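Putative low molecular weight protein-tyrosine-phosphatase slr0328 (Synechocystis sp., PDB 5O7B) hydrolyses phosphotyrosine in proteins, releasing phosphate, as a member of the low molecular weight protein tyrosine phosphatase family. Local coordinates at residues L97-G101 / E134-D137. Residues are numbered along the deposited sequence; the frame is centred on the assembly and turned at random.
Sequences LAMDG and EVPD
Val-135 and Met-99 meet through a single backbone bond, the N-H of Val-135 reaching the carbonyl O of Met-99 at 2.8 Å, with an N-H...O angle of 161°. That oxygen accepts the amide nearly in line with its own C=O (160°) and also lies against the Val-135 side chain, 3.3 Å from its CB and 3.6 Å from its CG2. Beside it the apolar stems approach, Met-99 CB lying 4.2 Å from Val-135 CB, while the thioether, bent at chi2 and chi3, turns away from 134-137.

One residue on in the first segment and one back in the second, Asp-100 CB meets Glu-134 CB at 3.8 Å, and the glutamate chain, extended beyond CG, brings OE1 alongside, 3.5 Å from Asp-100 CB. The two carboxylates come near without touching, Asp-100 OD2 being 4.4 Å from Glu-134 OE1, and this closeness of like charge is probably eased by Arg-26, whose NH2 forms a salt bridge with Asp-100 OD2 and a hydrogen bond to the carbonyl O of Val-135. A chi1 of 68° folds the Asp-100 carboxylate over its own backbone, from where OD1 caps the N of Asn-103 in helix 101-104.

The example illustrates two loops joined beside a presumed active site: Asp-137, the proton donor by similarity, touches Arg-26, likewise assigned by similarity. Met-99 packs on Cys-20, the presumed nucleophile, and on Ala-30 of helix 26-37, and its backbone pairs with Val-19 of strand 17-20, whereas Val-135 leans on Val-149 of helix 143-156.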
loop_
_atom_site.group_PDB
_atom_site.type_symbol
_atom_site.label_atom_id
_atom_site.label_comp_id
_atom_site.label_asym_id
_atom_site.label_seq_id
_atom_site.Cartn_x
_atom_site.Cartn_y
_atom_site.Cartn_z
ATOM N N LEU A 97 5.258 2.711 6.861
ATOM C CA LEU A 97 3.835 3.019 6.894
ATOM C C LEU A 97 3.023 1.727 6.697
ATOM O O LEU A 97 3.142 1.049 5.674
ATOM C CB LEU A 97 3.515 4.101 5.844
ATOM C CG LEU A 97 4.439 5.310 6.128
ATOM C CD1 LEU A 97 5.389 5.714 4.987
ATOM C CD2 LEU A 97 3.718 6.542 6.679
ATOM N N ALA A 98 2.225 1.374 7.711
ATOM C CA ALA A 98 1.472 0.128 7.726
ATOM C C ALA A 98 0.084 0.320 7.136
ATOM O O ALA A 98 -0.548 1.363 7.318
ATOM C CB ALA A 98 1.351 -0.414 9.149
ATOM N N MET A 99 -0.400 -0.715 6.443
ATOM C CA MET A 99 -1.663 -0.591 5.718
ATOM C C MET A 99 -2.867 -0.779 6.632
ATOM O O MET A 99 -3.891 -0.109 6.444
ATOM C CB MET A 99 -1.723 -1.587 4.560
ATOM C CG MET A 99 -0.808 -1.278 3.380
ATOM S SD MET A 99 -0.898 0.398 2.734
ATOM C CE MET A 99 0.688 1.034 3.269
ATOM N N ASP A 100 -2.774 -1.685 7.616
ATOM C CA ASP A 100 -3.842 -1.878 8.594
ATOM C C ASP A 100 -3.247 -2.077 9.987
ATOM O O ASP A 100 -2.026 -2.082 10.175
ATOM C CB ASP A 100 -4.771 -3.041 8.203
ATOM C CG ASP A 100 -4.097 -4.410 8.266
ATOM O OD1 ASP A 100 -3.116 -4.610 9.016
ATOM O OD2 ASP A 100 -4.573 -5.312 7.541
ATOM N N GLY A 101 -4.139 -2.264 10.962
ATOM C CA GLY A 101 -3.710 -2.388 12.351
ATOM C C GLY A 101 -2.852 -3.612 12.605
ATOM O O GLY A 101 -1.882 -3.553 13.364
ATOM N N GLU A 134 -8.386 1.780 8.479
ATOM C CA GLU A 134 -7.422 0.919 7.806
ATOM C C GLU A 134 -7.496 1.048 6.285
ATOM O O GLU A 134 -8.459 1.584 5.733
ATOM C CB GLU A 134 -7.650 -0.538 8.207
ATOM C CG GLU A 134 -8.891 -1.141 7.576
ATOM C CD GLU A 134 -9.025 -2.623 7.840
ATOM O OE1 GLU A 134 -8.245 -3.150 8.665
ATOM O OE2 GLU A 134 -9.913 -3.255 7.221
ATOM N N VAL A 135 -6.457 0.574 5.605
ATOM C CA VAL A 135 -6.525 0.290 4.176
ATOM C C VAL A 135 -6.992 -1.160 4.034
ATOM O O VAL A 135 -6.217 -2.079 4.345
ATOM C CB VAL A 135 -5.175 0.523 3.484
ATOM C CG1 VAL A 135 -5.266 0.184 2.007
ATOM C CG2 VAL A 135 -4.722 1.976 3.676
ATOM N N PRO A 136 -8.228 -1.399 3.599
ATOM C CA PRO A 136 -8.839 -2.719 3.787
ATOM C C PRO A 136 -8.270 -3.748 2.828
ATOM O O PRO A 136 -7.937 -3.444 1.678
ATOM C CB PRO A 136 -10.325 -2.468 3.489
ATOM C CG PRO A 136 -10.420 -1.047 2.971
ATOM C CD PRO A 136 -9.039 -0.550 2.721
ATOM N N ASP A 137 -8.190 -4.988 3.310
ATOM C CA ASP A 137 -7.690 -6.084 2.489
ATOM C C ASP A 137 -8.658 -6.371 1.345
ATOM O O ASP A 137 -9.851 -6.553 1.559
ATOM C CB ASP A 137 -7.470 -7.341 3.332
ATOM C CG ASP A 137 -6.715 -8.423 2.585
ATOM O OD1 ASP A 137 -6.550 -8.297 1.355
ATOM O OD2 ASP A 137 -6.293 -9.412 3.227
#